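Local structure of NAD-dependent epimerase/dehydratase (Veillonella parvula DSM 2008, 3R6D) at residues R38-K41 with T42-P45; S86-A89 with S90-K93; G113-P116 with V117-K121; G134-Q137 with A138-V141. The protein probably acts as an NAD-dependent epimerase or dehydratase, binding a nicotinamide dinucleotide in its Rossmann-type domain, although its substrate is not established. All coordinates share one frame; numbering follows the deposited sequence. Where two conformers were deposited one is given.

Overall arrangement
Contacts 2 and 4 are two-turn stretches of neighbouring helices, 85-96 and 129-144, with centres about 10 Å apart. They touch where Met88 CG lies against Ala138 O (3.2 Å) and where Val92 and Val141 pack valine to valine. Contact 1, the short helix after strand 33-37, does not reach them: its centre is about 23 Å from that of contact 2. Contact 3, at the start of helix 117-125, lies across the chain's centre from contact 1, about 36 Å away between centres, while its nearest atoms come within about 7 Å of contact 4. Contact 1 is beside the glycine-rich loop after strand 8-11, where Rossmann relatives bind the dinucleotide.

Contact 1 (R38-K41 with T42-P45); sequences RQLK and TRIP
Thr42 and Gln39 meet across the single short turn of helix 40-43, with Gln39 in the N-cap position. The amide N of Thr42 donates to Gln39 O at 3.1 Å, approaching from above the carbonyl plane. The Thr42 hydroxyl lies beside the Gln39 side chain, and a water joins it to the amide oxygen, 2.6 Å from Thr42 OG1 and 2.7 Å from Gln39 OE1. Gln39 O is shared, since Arg43 N also donates to it, this time in the carbonyl plane. The Arg43 side chain then turns back along the preceding loop: bent at chi3 (68°), it brings NH1 to Arg38 O at 2.9 Å. That bond is nearly straight (N-H...O 163°), falls on a lone pair and lies in the guanidinium plane. The same nitrogen sits over a face of the Arg38 guanidinium, giving an offset stack of two nearly parallel planes (13° apart) with centres at 4.4 Å. Arginines just after strand 33-37 are consistent with a place for an anionic part of the cofactor, as in NADP-binding Rossmann relatives, though no ligand marks it here. Ile44 N closes the helix by donating to Leu40 O at 3.2 Å. On its inner side Ile44 CD1 lies alongside Leu40 CD2 (3.9 Å). At the outside, a water donates to both Ile44 O and Lys41 O. Leu40 and Ile44 both rest on Leu35 of strand 33-37, Leu40 and Arg43 reach Ala13 or Ala14 in the loop after strand 8-11, and Pro45 takes the N-cap position of helix 46-49.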
# COMPACT_ATOMS: atom_id res chain seq x y z
N ARG A 38 -11.68 6.19 -10.47
CA ARG A 38 -12.21 6.64 -11.76
C ARG A 38 -12.48 5.41 -12.62
O ARG A 38 -11.58 4.58 -12.79
CB ARG A 38 -11.20 7.57 -12.40
CG ARG A 38 -11.61 8.05 -13.77
CD ARG A 38 -10.46 8.76 -14.49
NE ARG A 38 -9.39 7.82 -14.87
CZ ARG A 38 -8.19 7.74 -14.31
NH1 ARG A 38 -7.84 8.51 -13.27
NH2 ARG A 38 -7.33 6.85 -14.80
N GLN A 39 -13.68 5.31 -13.20
CA GLN A 39 -14.02 4.20 -14.13
C GLN A 39 -13.69 2.84 -13.55
O GLN A 39 -13.30 1.94 -14.27
CB GLN A 39 -13.36 4.37 -15.52
CG GLN A 39 -13.96 5.57 -16.26
CD GLN A 39 -15.45 5.37 -16.50
OE1 GLN A 39 -15.88 4.29 -16.97
NE2 GLN A 39 -16.24 6.40 -16.23
N LEU A 40 -13.90 2.68 -12.25
CA LEU A 40 -13.52 1.40 -11.63
C LEU A 40 -14.40 0.26 -12.13
O LEU A 40 -13.96 -0.89 -12.10
CB LEU A 40 -13.60 1.47 -10.11
CG LEU A 40 -12.59 2.41 -9.46
CD1 LEU A 40 -12.64 2.18 -7.96
CD2 LEU A 40 -11.20 2.20 -9.99
N LYS A 41 -15.62 0.54 -12.59
CA LYS A 41 -16.47 -0.57 -13.02
C LYS A 41 -15.98 -1.20 -14.34
O LYS A 41 -16.42 -2.30 -14.69
CB LYS A 41 -17.93 -0.16 -13.13
CG LYS A 41 -18.53 0.34 -11.82
CD LYS A 41 -19.99 0.78 -12.03
CE LYS A 41 -20.66 1.22 -10.75
NZ LYS A 41 -22.14 1.28 -10.95
N THR A 42 -15.07 -0.53 -15.06
CA THR A 42 -14.44 -1.15 -16.21
C THR A 42 -12.99 -1.55 -15.95
O THR A 42 -12.51 -2.48 -16.57
CB THR A 42 -14.53 -0.27 -17.48
OG1 THR A 42 -13.62 0.84 -17.34
CG2 THR A 42 -16.00 0.21 -17.72
N ARG A 43 -12.29 -0.86 -15.06
CA ARG A 43 -10.87 -1.12 -14.86
C ARG A 43 -10.59 -2.29 -13.91
O ARG A 43 -9.46 -2.77 -13.80
CB ARG A 43 -10.21 0.15 -14.28
CG ARG A 43 -10.22 1.28 -15.29
CD ARG A 43 -9.81 2.58 -14.63
NE ARG A 43 -8.43 2.59 -14.22
CZ ARG A 43 -7.93 3.46 -13.35
NH1 ARG A 43 -8.72 4.32 -12.73
NH2 ARG A 43 -6.62 3.45 -13.08
N ILE A 44 -11.61 -2.72 -13.17
CA ILE A 44 -11.47 -3.80 -12.20
C ILE A 44 -12.38 -4.93 -12.71
O ILE A 44 -13.47 -4.65 -13.20
CB ILE A 44 -11.83 -3.27 -10.79
CG1 ILE A 44 -10.80 -2.18 -10.36
CG2 ILE A 44 -11.84 -4.37 -9.77
CD1 ILE A 44 -11.06 -1.58 -8.99
N PRO A 45 -11.95 -6.20 -12.59
CA PRO A 45 -12.73 -7.26 -13.22
C PRO A 45 -14.05 -7.53 -12.54
O PRO A 45 -14.24 -7.23 -11.36
CB PRO A 45 -11.79 -8.47 -13.16
CG PRO A 45 -10.92 -8.20 -12.07
CD PRO A 45 -10.69 -6.72 -12.03
O HOH W 1 -8.36 5.95 -9.93
O HOH W 2 -14.40 2.90 -18.76
O HOH W 3 -16.01 -4.99 -14.02

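Contact 2 (S86-A89 with S90-K93); sequences SDMA and SIVK
Ser86 to Ser90, Asp87 to Ile91, Met88 to Val92 and Ala89 to Lys93 are four successive alpha-helical steps, each closed by a bond from the later amide N to the earlier carbonyl O. The straightest runs from Val92 N to Met88 O (2.8 Å, 171°). On the inner side, Met88, a selenomethionine in this crystal, bends at chi2 (69°) and chi3, which carries its methyl forward along the helix, toward the next turn. CE thereby meets Val92 CG2 at 3.8 Å and Ile91 CG2 at 4.1 Å, crossing both side chains at a slant. Ile91 CG1 packs over the backbone, 3.3 Å from Asp87 O. The polar side is joined through water: one molecule donates to Asp87 OD1 (3.0 Å) and also bonds Ser90 OG (2.9 Å). Asp87 OD1 has a weak second partner in Gln62 NE2, while Ser86 OG bonds Ser84 OG just before the segment. Met88 and Val92 also lie against helix 129-144, and Ile91 faces Phe61. The chemistry thus divides the helix lengthwise, with apolar groups turned to its neighbours and the Asp87-Ser90 pair bridged by solvent.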
# COMPACT_ATOMS: atom_id res chain seq x y z
N SER A 86 0.78 16.41 -2.59
CA SER A 86 -0.53 17.06 -2.52
C SER A 86 -1.68 16.05 -2.46
O SER A 86 -2.63 16.29 -1.73
CB SER A 86 -0.70 18.06 -3.64
OG SER A 86 -0.58 17.38 -4.86
N ASP A 87 -1.60 14.97 -3.22
CA ASP A 87 -2.63 13.91 -3.10
C ASP A 87 -2.61 13.29 -1.72
O ASP A 87 -3.64 13.06 -1.12
CB ASP A 87 -2.52 12.82 -4.16
CG ASP A 87 -2.92 13.31 -5.53
OD1 ASP A 87 -3.51 14.41 -5.66
OD2 ASP A 87 -2.67 12.55 -6.49
N MSE A 88 -1.42 13.05 -1.19
CA MSE A 88 -1.34 12.50 0.15
C MSE A 88 -1.91 13.48 1.16
O MSE A 88 -2.61 13.08 2.08
CB MSE A 88 0.12 12.19 0.50
CG MSE A 88 0.34 11.27 1.71
SE MSE A 88 -0.20 9.39 1.45
CE MSE A 88 -1.43 9.89 2.60
N ALA A 89 -1.66 14.78 0.96
CA ALA A 89 -2.21 15.76 1.87
C ALA A 89 -3.74 15.78 1.80
O ALA A 89 -4.42 15.92 2.83
CB ALA A 89 -1.64 17.17 1.59
N SER A 90 -4.27 15.66 0.59
CA SER A 90 -5.73 15.61 0.45
C SER A 90 -6.34 14.38 1.13
O SER A 90 -7.41 14.48 1.75
CB SER A 90 -6.13 15.64 -1.01
OG SER A 90 -5.78 16.89 -1.58
N ILE A 91 -5.66 13.23 1.03
CA ILE A 91 -6.09 12.00 1.69
C ILE A 91 -6.04 12.18 3.21
O ILE A 91 -6.98 11.89 3.90
CB ILE A 91 -5.23 10.81 1.23
CG1 ILE A 91 -5.54 10.51 -0.24
CG2 ILE A 91 -5.49 9.58 2.12
CD1 ILE A 91 -4.53 9.60 -0.88
N VAL A 92 -4.91 12.69 3.71
CA VAL A 92 -4.81 12.92 5.13
C VAL A 92 -5.91 13.85 5.66
O VAL A 92 -6.49 13.59 6.71
CB VAL A 92 -3.41 13.46 5.46
CG1 VAL A 92 -3.34 14.06 6.84
CG2 VAL A 92 -2.33 12.34 5.34
N LYS A 93 -6.18 14.92 4.90
CA LYS A 93 -7.23 15.87 5.27
C LYS A 93 -8.59 15.19 5.31
O LYS A 93 -9.35 15.39 6.25
CB LYS A 93 -7.22 17.08 4.33
CG LYS A 93 -8.39 18.04 4.54
CD LYS A 93 -8.38 19.13 3.50
CE LYS A 93 -7.45 20.28 3.90
NZ LYS A 93 -7.81 21.53 3.16
O HOH W 4 -4.84 16.80 -4.35

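Contact 3 (G113-P116 with V117-K121); sequences GEFP and VALEK
Leu119 CD2 sits over one face of the Phe115 ring, 4.0 Å from the centroid and 27° off the ring normal, a CH-pi contact closest at Phe115 CD1 (3.6 Å). CG of Leu119 stands anti to the backbone N (chi1 179°), which carries the branched end back across the ring. At the root of the aromatic side chain, Phe115 CB touches Glu120 CB at 3.8 Å, and Pro116 CG meets Leu119 CB at 4.1 Å. Behind these side chains the helix begins: Pro116 occupies the N-cap position, and its carbonyl O accepts from Glu120 N at 2.9 Å, almost in line with the C=O bond. Glu120 also reaches back through water, which donates to Glu120 OE1 (2.8 Å) and accepts from Phe115 N (3.0 Å). Further out, Phe175 packs edge-to-face with Phe115, and its backbone is hydrogen-bonded to that of Glu114. With only the methyl of an alanine in place of the Phe115 ring, Leu119 CD2 would probably lose the aromatic face beneath it and Phe175 its edge-to-face partner. The Glu114 carboxylate fixes the loop from within, taking the amides of Gly110 and Ser112 and forming a salt bridge to Arg153 of strand 148-158. The contact therefore joins the end of strand 102-108 to the start of helix 117-125, with Phe115 turned in against Ala109.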
# COMPACT_ATOMS: atom_id res chain seq x y z
N GLY A 113 17.87 5.56 2.85
CA GLY A 113 19.27 5.08 2.83
C GLY A 113 19.44 3.59 3.08
O GLY A 113 20.52 3.14 3.53
N GLU A 114 18.42 2.79 2.79
CA GLU A 114 18.44 1.42 3.26
C GLU A 114 19.00 0.42 2.24
O GLU A 114 19.32 -0.71 2.63
CB GLU A 114 17.05 0.98 3.80
CG GLU A 114 15.94 0.77 2.78
CD GLU A 114 15.15 2.00 2.43
OE1 GLU A 114 15.74 3.07 2.16
OE2 GLU A 114 13.91 1.88 2.36
N PHE A 115 19.08 0.77 0.96
CA PHE A 115 19.59 -0.17 -0.04
C PHE A 115 21.12 -0.14 -0.06
O PHE A 115 21.72 0.91 0.13
CB PHE A 115 19.11 0.23 -1.46
CG PHE A 115 17.74 -0.27 -1.87
CD1 PHE A 115 17.19 -1.45 -1.40
CD2 PHE A 115 17.06 0.41 -2.87
CE1 PHE A 115 15.93 -1.92 -1.89
CE2 PHE A 115 15.84 -0.06 -3.33
CZ PHE A 115 15.28 -1.24 -2.87
N PRO A 116 21.76 -1.26 -0.39
CA PRO A 116 23.20 -1.29 -0.64
C PRO A 116 23.53 -0.55 -1.93
O PRO A 116 22.65 -0.26 -2.74
CB PRO A 116 23.51 -2.77 -0.72
CG PRO A 116 22.25 -3.40 -1.26
CD PRO A 116 21.11 -2.54 -0.69
N VAL A 117 24.82 -0.27 -2.14
CA VAL A 117 25.24 0.68 -3.16
C VAL A 117 24.75 0.32 -4.56
O VAL A 117 24.16 1.18 -5.27
CB VAL A 117 26.79 0.84 -3.16
CG1 VAL A 117 27.23 1.64 -4.38
CG2 VAL A 117 27.24 1.57 -1.91
N ALA A 118 25.00 -0.91 -5.00
CA ALA A 118 24.71 -1.26 -6.40
C ALA A 118 23.20 -1.27 -6.66
O ALA A 118 22.73 -0.72 -7.66
CB ALA A 118 25.34 -2.58 -6.79
N LEU A 119 22.43 -1.85 -5.74
CA LEU A 119 20.98 -1.87 -5.90
C LEU A 119 20.37 -0.48 -5.80
O LEU A 119 19.42 -0.17 -6.52
CB LEU A 119 20.38 -2.82 -4.86
CG LEU A 119 18.85 -2.98 -4.83
CD1 LEU A 119 18.28 -3.49 -6.17
CD2 LEU A 119 18.45 -3.94 -3.68
N GLU A 120 20.93 0.36 -4.94
CA GLU A 120 20.46 1.74 -4.86
C GLU A 120 20.67 2.44 -6.20
O GLU A 120 19.76 3.10 -6.72
CB GLU A 120 21.18 2.49 -3.75
CG GLU A 120 20.63 3.90 -3.59
CD GLU A 120 21.43 4.69 -2.61
OE1 GLU A 120 21.14 4.61 -1.40
OE2 GLU A 120 22.34 5.43 -3.05
N LYS A 121 21.90 2.35 -6.74
CA LYS A 121 22.19 3.05 -8.00
C LYS A 121 21.30 2.52 -9.12
O LYS A 121 20.73 3.31 -9.90
CB LYS A 121 23.66 2.88 -8.38
CG LYS A 121 24.01 3.57 -9.68
CD LYS A 121 25.53 3.50 -9.93
CE LYS A 121 25.93 4.02 -11.30
NZ LYS A 121 25.35 3.16 -12.39
O HOH W 5 18.81 3.47 -0.39

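Contact 4 (G134-Q137 with A138-V141); sequences GERQ and ARNV
Arg136, Arg139 and Asn140 share one outer side of helix 129-144, which lies on the crossover between the parallel strands 102-108 and 148-158. Arg139 grips its neighbour side-on: NE and NH2 both donate to Asn140 OD1, at 3.0 and 2.9 Å, with that oxygen only 5° out of the guanidinium plane. A bend at chi3 (72°) turns the planar end across the helix surface to Asn140. The long chain of Arg136 runs beside it, its CG 3.5 Å from Arg139 NH2. Water bridges the two arginines, accepting from Arg136 NE at 3.0 Å and from Arg139 NH2 at 2.9 Å. Arg139 NH1 bonds Leu111 O, so the guanidinium also ties the helix to the loop after strand 102-108. Were a leucine to stand in for Arg139, Asn140 OD1 would probably lose both donors and the Leu111 carbonyl this partner. Beneath, four amide-to-carbonyl bonds, from Ala138 N to Gly134 O through Val141 N to Gln137 O, continue the alpha-helix. Glu135 OE1 is hydrogen-bonded to Ser107 OG of strand 102-108, while Ala138 and Val141 face helix 85-96. A connection from one parallel strand through helices 117-125 and 129-144 to the next is the beta-alpha-beta crossover of a Rossmann fold.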
# COMPACT_ATOMS: atom_id res chain seq x y z
N GLY A 134 8.24 12.76 -5.74
CA GLY A 134 6.83 12.69 -5.36
C GLY A 134 6.63 11.61 -4.28
O GLY A 134 5.89 11.83 -3.31
N GLU A 135 7.31 10.45 -4.44
CA GLU A 135 7.24 9.42 -3.38
C GLU A 135 7.79 9.94 -2.05
O GLU A 135 7.20 9.71 -0.98
CB GLU A 135 7.98 8.15 -3.81
CG GLU A 135 7.23 7.35 -4.88
CD GLU A 135 6.31 6.27 -4.34
OE1 GLU A 135 6.54 5.73 -3.24
OE2 GLU A 135 5.35 5.97 -5.08
N ARG A 136 8.91 10.66 -2.11
CA ARG A 136 9.45 11.23 -0.89
C ARG A 136 8.47 12.22 -0.20
O ARG A 136 8.27 12.17 1.02
CB ARG A 136 10.80 11.92 -1.18
CG ARG A 136 11.50 12.38 0.04
CD ARG A 136 12.85 12.95 -0.30
NE ARG A 136 13.80 11.92 -0.68
CZ ARG A 136 14.35 11.77 -1.89
NH1 ARG A 136 14.04 12.63 -2.87
NH2 ARG A 136 15.22 10.79 -2.10
N GLN A 137 7.87 13.11 -1.00
CA GLN A 137 6.95 14.10 -0.44
C GLN A 137 5.70 13.43 0.15
O GLN A 137 5.28 13.82 1.23
CB GLN A 137 6.58 15.15 -1.49
CG GLN A 137 7.77 16.12 -1.77
CD GLN A 137 7.44 17.28 -2.70
OE1 GLN A 137 6.74 17.11 -3.68
NE2 GLN A 137 8.00 18.49 -2.39
N ALA A 138 5.13 12.43 -0.54
CA ALA A 138 3.97 11.69 -0.02
C ALA A 138 4.27 10.98 1.30
O ALA A 138 3.49 11.07 2.26
CB ALA A 138 3.49 10.68 -1.04
N ARG A 139 5.46 10.37 1.36
CA ARG A 139 5.91 9.75 2.58
C ARG A 139 6.02 10.75 3.72
O ARG A 139 5.51 10.52 4.83
CB ARG A 139 7.26 9.08 2.37
CG ARG A 139 7.84 8.63 3.69
CD ARG A 139 9.31 8.51 3.63
NE ARG A 139 9.97 9.81 3.56
CZ ARG A 139 11.26 9.91 3.33
NH1 ARG A 139 11.99 8.81 3.12
NH2 ARG A 139 11.82 11.10 3.32
N ASN A 140 6.66 11.90 3.46
CA ASN A 140 6.80 12.94 4.49
C ASN A 140 5.46 13.43 4.98
O ASN A 140 5.28 13.57 6.19
CB ASN A 140 7.61 14.13 3.96
CG ASN A 140 9.06 13.76 3.70
OD1 ASN A 140 9.54 12.70 4.12
ND2 ASN A 140 9.78 14.64 2.99
N VAL A 141 4.50 13.65 4.06
CA VAL A 141 3.18 14.13 4.48
C VAL A 141 2.56 13.10 5.44
O VAL A 141 1.95 13.45 6.47
CB VAL A 141 2.24 14.40 3.28
CG1 VAL A 141 0.78 14.57 3.74
CG2 VAL A 141 2.72 15.67 2.53
O HOH W 6 14.43 10.83 1.99